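Local coordinates for protein putative histidinol-phosphate aminotransferase (Burkholderia pseudomallei, PDB 3P1T) that probably catalyses the pyridoxal phosphate-dependent transfer of an amino group from L-histidinol phosphate to 2-oxoglutarate in histidine biosynthesis, at residues A[26-31]-A[251-256]; A[53-58]-A[236-241]; A[79-84]-A[101-106]; A[172-177]-A[192-197]; A[315-318]-A[322-325]. One frame throughout, in Å; residues are numbered along the deposited sequence.

Interaction 1. Residues A[26-31]-A[251-256]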
# COMPACT_ATOMS: atom_id res chain seq x y z
N ASN A 26 8.00 -16.13 9.84
CA ASN A 26 8.85 -16.14 11.04
C ASN A 26 7.99 -16.76 12.15
O ASN A 26 6.89 -16.23 12.39
CB ASN A 26 9.38 -14.74 11.37
CG ASN A 26 10.26 -14.66 12.58
OD1 ASN A 26 10.00 -15.25 13.63
ND2 ASN A 26 11.30 -13.86 12.50
N PRO A 27 8.37 -17.91 12.76
CA PRO A 27 7.47 -18.58 13.71
C PRO A 27 7.52 -18.04 15.14
O PRO A 27 6.68 -18.44 15.97
CB PRO A 27 7.98 -20.02 13.70
CG PRO A 27 9.43 -19.89 13.47
CD PRO A 27 9.60 -18.71 12.55
N GLU A 28 8.48 -17.14 15.43
CA GLU A 28 8.67 -16.56 16.76
C GLU A 28 7.57 -15.59 17.11
O GLU A 28 6.91 -15.03 16.23
CB GLU A 28 10.03 -15.82 16.87
CG GLU A 28 11.25 -16.60 16.38
CD GLU A 28 11.49 -18.01 16.92
OE1 GLU A 28 11.12 -18.30 18.08
OE2 GLU A 28 12.09 -18.81 16.17
N ALA A 29 7.40 -15.36 18.42
CA ALA A 29 6.45 -14.38 18.92
C ALA A 29 6.95 -12.97 18.60
O ALA A 29 8.17 -12.75 18.55
CB ALA A 29 6.27 -14.56 20.42
N VAL A 30 6.03 -12.03 18.31
CA VAL A 30 6.38 -10.66 17.96
C VAL A 30 6.97 -10.00 19.22
O VAL A 30 6.35 -10.05 20.28
CB VAL A 30 5.16 -9.89 17.40
CG1 VAL A 30 5.53 -8.45 17.02
CG2 VAL A 30 4.57 -10.63 16.19
N GLU A 31 8.20 -9.44 19.11
CA GLU A 31 8.91 -8.79 20.22
C GLU A 31 8.04 -7.74 20.91
O GLU A 31 7.34 -6.99 20.21
CB GLU A 31 10.23 -8.16 19.75
CG GLU A 31 11.36 -9.15 19.61
CD GLU A 31 11.83 -9.81 20.89
OE1 GLU A 31 12.40 -9.10 21.76
OE2 GLU A 31 11.67 -11.04 21.01
N ILE A 251 17.61 -16.33 13.04
CA ILE A 251 18.43 -16.78 11.92
C ILE A 251 19.25 -18.01 12.36
O ILE A 251 19.20 -19.03 11.68
CB ILE A 251 19.33 -15.62 11.40
CG1 ILE A 251 18.46 -14.58 10.63
CG2 ILE A 251 20.49 -16.13 10.53
CD1 ILE A 251 19.13 -13.24 10.29
N ALA A 252 19.93 -17.91 13.53
CA ALA A 252 20.77 -18.97 14.08
C ALA A 252 19.97 -20.26 14.30
O ALA A 252 20.42 -21.33 13.86
CB ALA A 252 21.39 -18.51 15.39
N LYS A 253 18.79 -20.15 14.93
CA LYS A 253 17.87 -21.27 15.22
C LYS A 253 17.36 -21.87 13.91
O LYS A 253 17.31 -23.10 13.80
CB LYS A 253 16.71 -20.77 16.10
CG LYS A 253 15.68 -21.81 16.55
CD LYS A 253 14.65 -21.12 17.46
CE LYS A 253 13.50 -22.01 17.85
NZ LYS A 253 12.57 -21.31 18.78
N THR A 254 17.01 -21.04 12.92
CA THR A 254 16.53 -21.51 11.63
C THR A 254 17.63 -22.33 10.91
O THR A 254 17.32 -23.41 10.41
CB THR A 254 16.02 -20.36 10.77
OG1 THR A 254 14.93 -19.74 11.46
CG2 THR A 254 15.55 -20.81 9.41
N LEU A 255 18.91 -21.85 10.90
CA LEU A 255 20.03 -22.56 10.25
C LEU A 255 20.27 -23.95 10.88
O LEU A 255 20.60 -24.91 10.17
CB LEU A 255 21.36 -21.75 10.29
CG LEU A 255 21.44 -20.32 9.70
CD1 LEU A 255 22.89 -19.87 9.58
CD2 LEU A 255 20.79 -20.21 8.35
N ALA A 256 20.13 -24.02 12.22
CA ALA A 256 20.34 -25.25 13.01
C ALA A 256 19.18 -26.24 12.82
O ALA A 256 19.43 -27.44 12.68
CB ALA A 256 20.49 -24.90 14.48

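Interaction 2. Residues A[53-58]-A[236-241]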
# COMPACT_ATOMS: atom_id res chain seq x y z
N GLU A 53 7.49 9.48 8.21
CA GLU A 53 7.95 8.99 6.90
C GLU A 53 9.43 9.37 6.65
O GLU A 53 10.20 8.44 6.44
CB GLU A 53 7.05 9.52 5.76
CG GLU A 53 7.40 9.04 4.36
CD GLU A 53 6.53 9.61 3.24
OE1 GLU A 53 5.39 10.08 3.51
OE2 GLU A 53 6.99 9.53 2.08
N PRO A 54 9.88 10.66 6.71
CA PRO A 54 11.32 10.94 6.49
C PRO A 54 12.24 10.32 7.53
O PRO A 54 13.36 9.94 7.19
CB PRO A 54 11.41 12.46 6.56
CG PRO A 54 10.20 12.89 7.27
CD PRO A 54 9.13 11.91 6.93
N ARG A 55 11.78 10.20 8.80
CA ARG A 55 12.54 9.61 9.89
C ARG A 55 12.82 8.12 9.62
O ARG A 55 13.95 7.68 9.82
CB ARG A 55 11.78 9.77 11.22
CG ARG A 55 12.61 9.38 12.44
CD ARG A 55 11.84 9.48 13.75
NE ARG A 55 10.83 8.42 13.92
CZ ARG A 55 9.51 8.62 13.98
NH1 ARG A 55 9.01 9.85 13.90
NH2 ARG A 55 8.69 7.60 14.15
N VAL A 56 11.82 7.36 9.15
CA VAL A 56 11.97 5.93 8.86
C VAL A 56 12.86 5.77 7.60
O VAL A 56 13.68 4.84 7.58
CB VAL A 56 10.60 5.20 8.71
CG1 VAL A 56 10.77 3.75 8.29
CG2 VAL A 56 9.81 5.27 10.01
N MSE A 57 12.74 6.68 6.60
CA MSE A 57 13.58 6.62 5.38
C MSE A 57 15.05 6.71 5.74
O MSE A 57 15.85 5.93 5.22
CB MSE A 57 13.23 7.72 4.36
CG MSE A 57 11.89 7.49 3.65
SE MSE A 57 11.87 5.80 2.71
CE MSE A 57 13.02 6.17 1.24
N ARG A 58 15.37 7.61 6.68
CA ARG A 58 16.70 7.85 7.20
C ARG A 58 17.17 6.63 7.97
O ARG A 58 18.32 6.22 7.79
CB ARG A 58 16.69 9.10 8.07
CG ARG A 58 18.02 9.46 8.73
CD ARG A 58 17.91 10.66 9.67
NE ARG A 58 16.89 10.50 10.72
CZ ARG A 58 17.06 9.84 11.87
NH1 ARG A 58 18.21 9.23 12.13
NH2 ARG A 58 16.08 9.78 12.75
N ALA A 236 6.03 0.25 12.93
CA ALA A 236 6.32 -1.18 13.04
C ALA A 236 7.71 -1.47 12.45
O ALA A 236 8.59 -1.98 13.17
CB ALA A 236 5.24 -1.99 12.34
N LEU A 237 7.92 -1.05 11.18
CA LEU A 237 9.17 -1.22 10.46
C LEU A 237 10.34 -0.59 11.23
O LEU A 237 11.38 -1.25 11.41
CB LEU A 237 9.08 -0.62 9.05
CG LEU A 237 10.36 -0.66 8.22
CD1 LEU A 237 10.81 -2.07 7.98
CD2 LEU A 237 10.17 0.04 6.92
N GLU A 238 10.14 0.64 11.74
CA GLU A 238 11.16 1.35 12.50
C GLU A 238 11.65 0.51 13.71
O GLU A 238 12.85 0.43 13.93
CB GLU A 238 10.61 2.68 12.98
CG GLU A 238 11.64 3.52 13.69
CD GLU A 238 11.15 4.89 14.09
OE1 GLU A 238 9.99 4.99 14.55
OE2 GLU A 238 11.94 5.85 13.96
N ALA A 239 10.71 -0.11 14.46
CA ALA A 239 11.00 -0.95 15.61
C ALA A 239 11.67 -2.25 15.19
O ALA A 239 12.58 -2.71 15.88
CB ALA A 239 9.73 -1.25 16.38
N ALA A 240 11.26 -2.83 14.04
CA ALA A 240 11.83 -4.08 13.53
C ALA A 240 13.30 -3.91 13.11
O ALA A 240 14.04 -4.90 13.12
CB ALA A 240 11.02 -4.59 12.35
N LEU A 241 13.72 -2.68 12.77
CA LEU A 241 15.09 -2.41 12.34
C LEU A 241 16.02 -2.30 13.55
O LEU A 241 17.22 -2.57 13.43
CB LEU A 241 15.18 -1.14 11.49
CG LEU A 241 14.39 -1.10 10.18
CD1 LEU A 241 14.49 0.24 9.56
CD2 LEU A 241 14.86 -2.16 9.20

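Interaction 3. Residues A[79-84]-A[101-106]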
# COMPACT_ATOMS: atom_id res chain seq x y z
N GLU A 79 4.84 -4.39 -5.78
CA GLU A 79 5.07 -2.98 -6.13
C GLU A 79 6.42 -2.81 -6.81
O GLU A 79 6.53 -2.09 -7.79
CB GLU A 79 4.99 -2.04 -4.92
CG GLU A 79 5.36 -0.61 -5.29
CD GLU A 79 5.13 0.51 -4.30
OE1 GLU A 79 4.86 0.23 -3.12
OE2 GLU A 79 5.21 1.68 -4.73
N CYS A 80 7.44 -3.47 -6.27
CA CYS A 80 8.80 -3.46 -6.77
C CYS A 80 8.83 -3.83 -8.27
O CYS A 80 9.37 -3.06 -9.08
CB CYS A 80 9.65 -4.41 -5.94
SG CYS A 80 11.35 -4.60 -6.54
N PHE A 81 8.23 -4.99 -8.63
CA PHE A 81 8.20 -5.50 -10.00
C PHE A 81 7.45 -4.54 -10.92
O PHE A 81 7.90 -4.29 -12.03
CB PHE A 81 7.57 -6.91 -10.07
CG PHE A 81 7.77 -7.59 -11.41
CD1 PHE A 81 6.90 -7.33 -12.47
CD2 PHE A 81 8.85 -8.44 -11.62
CE1 PHE A 81 7.12 -7.89 -13.72
CE2 PHE A 81 9.06 -9.01 -12.86
CZ PHE A 81 8.20 -8.73 -13.91
N ASP A 82 6.30 -4.01 -10.46
CA ASP A 82 5.46 -3.10 -11.25
C ASP A 82 6.15 -1.79 -11.55
O ASP A 82 6.16 -1.37 -12.71
CB ASP A 82 4.13 -2.79 -10.54
CG ASP A 82 3.06 -3.87 -10.63
OD1 ASP A 82 3.36 -4.96 -11.16
OD2 ASP A 82 1.91 -3.60 -10.24
N ARG A 83 6.74 -1.13 -10.54
CA ARG A 83 7.37 0.17 -10.76
C ARG A 83 8.64 0.03 -11.62
O ARG A 83 8.88 0.90 -12.45
CB ARG A 83 7.66 0.88 -9.43
CG ARG A 83 6.36 1.09 -8.65
CD ARG A 83 6.16 2.50 -8.15
NE ARG A 83 4.88 2.63 -7.45
CZ ARG A 83 3.74 2.97 -8.03
NH1 ARG A 83 3.70 3.22 -9.34
NH2 ARG A 83 2.63 3.07 -7.33
N ILE A 84 9.39 -1.09 -11.51
CA ILE A 84 10.57 -1.32 -12.34
C ILE A 84 10.13 -1.58 -13.78
O ILE A 84 10.66 -0.95 -14.70
CB ILE A 84 11.48 -2.47 -11.80
CG1 ILE A 84 12.17 -2.06 -10.50
CG2 ILE A 84 12.55 -2.87 -12.84
CD1 ILE A 84 12.98 -3.18 -9.83
N ASP A 101 6.53 -17.70 -8.41
CA ASP A 101 5.40 -17.51 -9.32
C ASP A 101 4.85 -16.07 -9.35
O ASP A 101 4.02 -15.76 -10.21
CB ASP A 101 4.25 -18.47 -8.94
CG ASP A 101 3.66 -18.34 -7.52
OD1 ASP A 101 4.40 -17.90 -6.60
OD2 ASP A 101 2.47 -18.71 -7.34
N GLY A 102 5.31 -15.22 -8.43
CA GLY A 102 4.86 -13.84 -8.34
C GLY A 102 5.14 -12.98 -9.56
O GLY A 102 4.32 -12.14 -9.94
N TYR A 103 6.32 -13.19 -10.18
CA TYR A 103 6.73 -12.44 -11.38
C TYR A 103 5.77 -12.77 -12.52
O TYR A 103 5.28 -11.85 -13.16
CB TYR A 103 8.19 -12.72 -11.76
CG TYR A 103 9.15 -12.74 -10.59
CD1 TYR A 103 9.21 -11.69 -9.68
CD2 TYR A 103 10.06 -13.78 -10.44
CE1 TYR A 103 10.07 -11.71 -8.60
CE2 TYR A 103 10.97 -13.79 -9.38
CZ TYR A 103 10.96 -12.76 -8.46
OH TYR A 103 11.83 -12.81 -7.42
N ARG A 104 5.41 -14.06 -12.68
CA ARG A 104 4.41 -14.49 -13.67
C ARG A 104 3.07 -13.75 -13.51
O ARG A 104 2.47 -13.36 -14.51
CB ARG A 104 4.14 -15.98 -13.59
CG ARG A 104 4.92 -16.82 -14.57
CD ARG A 104 4.43 -18.24 -14.51
NE ARG A 104 5.06 -19.06 -15.55
CZ ARG A 104 4.60 -20.24 -15.95
NH1 ARG A 104 3.49 -20.74 -15.44
NH2 ARG A 104 5.24 -20.91 -16.89
N ALA A 105 2.60 -13.58 -12.26
CA ALA A 105 1.34 -12.92 -11.90
C ALA A 105 1.33 -11.47 -12.32
O ALA A 105 0.33 -11.03 -12.87
CB ALA A 105 1.11 -13.03 -10.41
N ARG A 106 2.44 -10.75 -12.10
CA ARG A 106 2.59 -9.33 -12.47
C ARG A 106 2.75 -9.15 -13.99
O ARG A 106 2.30 -8.14 -14.54
CB ARG A 106 3.78 -8.72 -11.72
CG ARG A 106 3.58 -8.65 -10.21
CD ARG A 106 2.63 -7.51 -9.86
NE ARG A 106 1.27 -7.95 -9.61
CZ ARG A 106 0.20 -7.15 -9.63
NH1 ARG A 106 0.32 -5.88 -9.99
NH2 ARG A 106 -1.00 -7.64 -9.36
O HOH W 1 2.24 -5.24 -13.76

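Interaction 4. Residues A[172-177]-A[192-197]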
# COMPACT_ATOMS: atom_id res chain seq x y z
N THR A 172 15.01 -11.85 -0.98
CA THR A 172 14.03 -12.11 0.09
C THR A 172 14.59 -13.10 1.14
O THR A 172 14.38 -12.90 2.34
CB THR A 172 12.71 -12.65 -0.51
OG1 THR A 172 12.07 -11.61 -1.23
CG2 THR A 172 11.74 -13.17 0.55
N TYR A 173 15.32 -14.14 0.69
CA TYR A 173 15.78 -15.17 1.62
C TYR A 173 17.27 -15.06 1.97
O TYR A 173 17.79 -16.00 2.58
CB TYR A 173 15.47 -16.57 1.02
CG TYR A 173 13.98 -16.82 0.91
CD1 TYR A 173 13.21 -17.14 2.03
CD2 TYR A 173 13.31 -16.60 -0.29
CE1 TYR A 173 11.82 -17.25 1.95
CE2 TYR A 173 11.93 -16.75 -0.39
CZ TYR A 173 11.18 -17.07 0.73
OH TYR A 173 9.82 -17.24 0.63
N VAL A 174 17.95 -13.94 1.66
CA VAL A 174 19.39 -13.76 1.90
C VAL A 174 19.77 -13.92 3.41
O VAL A 174 20.89 -14.35 3.68
CB VAL A 174 19.90 -12.39 1.38
CG1 VAL A 174 19.40 -11.22 2.24
CG2 VAL A 174 21.42 -12.36 1.26
N ASP A 175 18.88 -13.58 4.36
CA ASP A 175 19.23 -13.65 5.79
C ASP A 175 19.48 -15.12 6.30
O ASP A 175 20.10 -15.31 7.35
CB ASP A 175 18.17 -12.96 6.64
CG ASP A 175 18.39 -11.46 6.85
OD1 ASP A 175 19.40 -10.91 6.30
OD2 ASP A 175 17.61 -10.84 7.62
N TYR A 176 19.07 -16.13 5.52
CA TYR A 176 19.32 -17.52 5.88
C TYR A 176 20.46 -18.10 5.03
O TYR A 176 20.69 -19.32 5.06
CB TYR A 176 18.03 -18.35 5.69
CG TYR A 176 16.84 -17.75 6.40
CD1 TYR A 176 16.72 -17.82 7.79
CD2 TYR A 176 15.84 -17.10 5.69
CE1 TYR A 176 15.62 -17.25 8.45
CE2 TYR A 176 14.75 -16.53 6.33
CZ TYR A 176 14.64 -16.62 7.71
OH TYR A 176 13.54 -16.06 8.32
N SER A 177 21.15 -17.24 4.25
CA SER A 177 22.19 -17.70 3.34
C SER A 177 23.61 -17.66 3.96
O SER A 177 23.80 -17.36 5.16
CB SER A 177 22.18 -16.88 2.06
OG SER A 177 22.72 -15.59 2.28
N VAL A 192 18.57 -4.37 -6.43
CA VAL A 192 18.42 -5.47 -5.47
C VAL A 192 17.18 -5.17 -4.59
O VAL A 192 16.90 -4.01 -4.26
CB VAL A 192 19.73 -5.74 -4.65
CG1 VAL A 192 20.29 -4.50 -3.99
CG2 VAL A 192 19.58 -6.86 -3.65
N PHE A 193 16.39 -6.21 -4.28
CA PHE A 193 15.22 -6.12 -3.41
C PHE A 193 15.43 -6.93 -2.12
O PHE A 193 15.89 -8.06 -2.18
CB PHE A 193 13.96 -6.59 -4.15
CG PHE A 193 12.73 -6.72 -3.27
CD1 PHE A 193 11.92 -5.61 -3.00
CD2 PHE A 193 12.37 -7.95 -2.73
CE1 PHE A 193 10.80 -5.74 -2.18
CE2 PHE A 193 11.24 -8.07 -1.90
CZ PHE A 193 10.45 -6.97 -1.66
N ARG A 194 15.07 -6.34 -0.97
CA ARG A 194 15.08 -6.98 0.36
C ARG A 194 13.67 -6.94 0.94
O ARG A 194 13.00 -5.90 0.82
CB ARG A 194 16.09 -6.31 1.31
CG ARG A 194 17.54 -6.43 0.89
CD ARG A 194 18.10 -7.80 1.14
NE ARG A 194 19.48 -7.91 0.68
CZ ARG A 194 20.55 -7.73 1.45
NH1 ARG A 194 20.40 -7.39 2.72
NH2 ARG A 194 21.77 -7.87 0.94
N SER A 195 13.23 -8.05 1.56
CA SER A 195 11.90 -8.20 2.17
C SER A 195 11.96 -8.09 3.69
O SER A 195 12.96 -8.53 4.28
CB SER A 195 11.31 -9.56 1.79
OG SER A 195 10.00 -9.78 2.30
N PHE A 196 10.90 -7.56 4.33
CA PHE A 196 10.85 -7.49 5.79
C PHE A 196 9.87 -8.55 6.31
O PHE A 196 9.56 -8.58 7.51
CB PHE A 196 10.47 -6.07 6.29
CG PHE A 196 11.46 -5.00 5.87
CD1 PHE A 196 12.73 -4.93 6.45
CD2 PHE A 196 11.14 -4.09 4.88
CE1 PHE A 196 13.67 -3.99 6.01
CE2 PHE A 196 12.08 -3.14 4.45
CZ PHE A 196 13.33 -3.10 5.03
N SER A 197 9.42 -9.45 5.42
CA SER A 197 8.41 -10.46 5.71
C SER A 197 8.95 -11.72 6.43
O SER A 197 8.18 -12.39 7.15
CB SER A 197 7.73 -10.91 4.41
OG SER A 197 6.90 -9.91 3.85
O HOH W 2 15.67 -9.83 2.61

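Interaction 5. Residues A[315-318]-A[322-325]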
# COMPACT_ATOMS: atom_id res chain seq x y z
N ILE A 315 8.86 -27.55 2.54
CA ILE A 315 8.62 -27.58 3.98
C ILE A 315 9.34 -26.40 4.64
O ILE A 315 10.57 -26.32 4.56
CB ILE A 315 9.08 -28.94 4.59
CG1 ILE A 315 8.45 -30.15 3.86
CG2 ILE A 315 8.81 -28.96 6.10
CD1 ILE A 315 8.98 -31.51 4.27
N SER A 316 8.60 -25.51 5.31
CA SER A 316 9.24 -24.40 6.02
C SER A 316 9.87 -24.90 7.33
O SER A 316 9.51 -25.98 7.83
CB SER A 316 8.24 -23.28 6.30
OG SER A 316 7.72 -22.78 5.08
N ILE A 317 10.85 -24.15 7.85
CA ILE A 317 11.51 -24.48 9.12
C ILE A 317 10.91 -23.56 10.18
O ILE A 317 11.10 -22.33 10.12
CB ILE A 317 13.06 -24.38 9.00
CG1 ILE A 317 13.63 -25.23 7.84
CG2 ILE A 317 13.75 -24.64 10.32
CD1 ILE A 317 13.31 -26.74 7.85
N GLY A 318 10.14 -24.15 11.10
CA GLY A 318 9.48 -23.42 12.18
C GLY A 318 10.23 -23.53 13.49
O GLY A 318 11.44 -23.72 13.49
N ASP A 322 7.48 -27.53 16.34
CA ASP A 322 6.81 -27.63 15.03
C ASP A 322 7.51 -28.65 14.11
O ASP A 322 6.87 -29.53 13.54
CB ASP A 322 6.76 -26.26 14.34
CG ASP A 322 5.97 -25.21 15.07
OD1 ASP A 322 5.07 -25.59 15.88
OD2 ASP A 322 6.22 -23.98 14.81
N ASN A 323 8.84 -28.51 14.02
CA ASN A 323 9.72 -29.38 13.25
C ASN A 323 9.68 -30.81 13.82
O ASN A 323 9.74 -31.76 13.04
CB ASN A 323 11.14 -28.83 13.25
CG ASN A 323 11.24 -27.43 12.68
OD1 ASN A 323 10.37 -26.95 11.95
ND2 ASN A 323 12.31 -26.74 13.02
N ASP A 324 9.51 -30.94 15.17
CA ASP A 324 9.33 -32.23 15.87
C ASP A 324 8.08 -32.96 15.32
O ASP A 324 8.16 -34.14 14.96
CB ASP A 324 9.20 -32.04 17.41
CG ASP A 324 10.47 -31.89 18.25
OD1 ASP A 324 11.58 -32.16 17.72
OD2 ASP A 324 10.35 -31.58 19.47
N ARG A 325 6.94 -32.22 15.23
CA ARG A 325 5.64 -32.70 14.74
C ARG A 325 5.75 -33.20 13.29
O ARG A 325 5.28 -34.31 13.00
CB ARG A 325 4.58 -31.58 14.85
CG ARG A 325 4.12 -31.31 16.29
CD ARG A 325 2.61 -31.35 16.45
NE ARG A 325 2.06 -32.56 15.84
CZ ARG A 325 1.06 -32.59 14.96
NH1 ARG A 325 0.42 -31.47 14.64
NH2 ARG A 325 0.66 -33.74 14.43

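Interaction 1. Residues A[26-31]-A[251-256]
E28 and K253 carry this contact by charge: the carboxylate of a loop residue meets the ammonium group of a lysine that reaches out from helix 251-256. The salt bridge is loose, with E28 OE1 3.4 Å from K253 NZ and only a weak hydrogen bond between them. NZ lies almost as near to the other oxygen, E28 OE2, at 3.6 Å, so it faces both oxygens of the carboxylate. The two side chains approach from opposite directions. K253 is straight along its whole length, which lets it bridge backbones whose nearest CA atoms, those of E28 and K253, are still 10.4 Å apart. E28 is folded instead, bent at chi2 (-52°). Long, flexible charged residues suit such a place, since the lysine supplies the span and the glutamate the adjustment.

A hydrogen bond inside the loop helps to place E28. N26 OD1 accepts from E28 N at 3.0 Å, in the plane of its amide carbonyl, and so forms an Asx turn with P27 at its centre; the proline ring, with its restricted backbone, fits that position. The loop leads from strand 19-20 to helix 32-41, while K253 belongs to helix 244-267, the long helix that in fold type I aminotransferases joins the large and small domains. N26 O also accepts from N46 ND2 of the second subunit, and P27 O accepts from R319.

Packing adds little: K253 CD rests 3.7 Å from E28 OE2, a van der Waals approach of a methylene to a carboxylate oxygen, and the lysine side chain also touches R319.

Interaction 2. Residues A[53-58]-A[236-241]
R55 and E238 cross at about a right angle, yet their flat ends come close to coplanar, with the guanidinium and carboxylate planes 22° apart. This is the side-on, two-pronged grip of an arginine on a carboxylate. R55 NE donates to E238 OE2 at 2.8 Å, and R55 NH2 donates to E238 OE1 at 2.9 Å. Both bonds are nearly straight (171°), lie close to the guanidinium plane and reach the syn sides of the oxygens. Two near-parallel bonds restrict the rotation of both groups, and arginine suits the place because it has two N-H groups along one edge. The arginine leaves its helix extended and turns only at chi3 (73°), which brings its NE edge round to the glutamate; E238 extends straight to meet it. OE2 has a second cation, K59, one turn further along the first helix, and this would probably favour the ionised carboxylate.

Beside the polar pair the branched side chains point between the helices. V56 CG1 meets L237 CD2 at 4.0 Å, while V56 CG2 rests against the CB of E238, so its two methyls touch a leucine and the methylene root of the glutamate.

The two helical segments run at 26° to each other with axes 10.0 Å apart. L237 continues inward to L60 and to L73 of strand 71-74, A239 packs on V34 and A37 of helix 32-41, and A236 touches L232 of the second subunit.

Interaction 3. Residues A[79-84]-A[101-106]
D82 and R106 form the main polar link between helix 76-87 and helix 102-107, the latter being the helix of the beta-alpha-beta crossover from strand 92-96 to strand 113-117. R106 NH1 donates to D82 OD2 at 2.8 Å, on the syn side of the oxygen; a longer, weak bond from NH1 to OD1 accompanies it. The arginine folds at chi2 (-76°) and again at chi3, which turns its guanidinium edge onto the carboxylate. Both groups also serve the dimer: W225 NE1 of the second subunit donates to D82 OD2, and R106 NH1 donates to K223 O of that subunit. Water 1 donates to D82 OD1 and to R106 O, tying the carboxylate to the helix backbone as well.

Inward from the charges, the aromatic and aliphatic parts take over, as suits a buried face against the sheet. F81 CD1 lies 3.5 Å from R106 CB, and Y103 CA sits over one face of the phenyl ring. Y103 sends its hydroxyl on to D170 OD2 and packs on V140, which F81 also touches. The F81 and Y103 rings, their planes 25° apart, are slid so far that they barely overlap, and they meet at F81 CD2 and Y103 CD1, 3.8 Å apart.

Interaction 4. Residues A[172-177]-A[192-197]
T172 and S195 meet beside the probable cofactor pocket, at the sheet end where strands 166-170 and 190-195 give way to loops; a bound tartrate lies about 4 Å from the threonine side chain. T172 OG1 is 3.7 Å from S195 CB, and the threonine methyl CG2 comes within 3.8 Å of the same carbon. OG1 also sits at the edge of the F193 ring, in the ring plane, 3.7 Å from F193 CE2. Its hydrogen-bonding partner is D170 OD1, so the small, branched threonine pairs its hydroxyl with the aspartate while its methyl packs on the serine.

Just after S195 the chain turns. S195 OG accepts from S197 N at 3.2 Å, an ST turn that leads into K198, probably the counterpart of the lysine that carries pyridoxal phosphate in related aminotransferases. Serine is apt here because its short hydroxyl can fold back on the backbone. Water 2 accepts from S195 N and makes a weak bond to T172 O.

The second meeting is of V174 with R194, whose side chains cross at about a right angle. V174 CG1, held between the backbone N and the carbonyl carbon (chi1 72°), lies over one face of the guanidinium, 3.7 Å from R194 NE, while R194 NH2 forms a salt bridge with E171.

Interaction 5. Residues A[315-318]-A[322-325]
The amide of N323 is the flat group at the centre of this contact, set against the backbone of G318. At its oxygen edge, OD1 accepts from G318 N at 2.9 Å; the N-H approaches in the carbonyl plane, on a lone pair, with a C=O...donor angle of 127°. The nitrogen end works in the other direction. N323 ND2 donates weakly to G318 O, 3.2 Å away, and this oxygen is tilted out of the amide plane. On the opposite side of that plane the methyl I317 CG2 stands obliquely, 3.7 Å from ND2. A carboxamide suits the place because its two ends can answer both the N-H and the C=O of one residue. Its stronger polar partner for ND2, however, is Q257 OE1 on helix 244-267.

The torsion of N323 directs the group: CG lies anti to the carbonyl carbon (chi1 -58°), which swings the amide back from the start of the helix toward the strand end. G318 has no side chain, and this lets its backbone come close to the first turn of the helix; its CA is 4.2 Å from D322 OD2.

The motif is a tight strand-to-helix connection, in which a short link, I317 to R319, joins strand 312-316 to helix 320-333. I317 points its side chain to Q257 and V261 of helix 244-267, and I315 packs on L326 and L330 further along helix 320-333. S316 OG bonds to N24 OD1, while D322 touches V19 of strand 19-20, which belongs to the same small sheet as strand 312-316.

How the interactions relate
The five contacts follow the two-domain plan of a fold type I aminotransferase. Along the chain, interactions 3 and 4 come in series within the span bridged by interaction 2, which itself falls within that of interaction 1; interaction 5 follows last. Interaction 4, about 5 Å from the chain centre, touches three of the others: F196 packs on L237 and L241 of interaction 2, F193 meets C80 of interaction 3, and D175 and Y176 touch I251, T254 and L255 of interaction 1. Interaction 1 in turn reaches interaction 5 through P27 and G318. Packing thus runs stepwise from the seven-stranded sheet to the small one, though interactions 3 and 5 lie on opposite sides of the chain's centre, with centres about 29 Å apart.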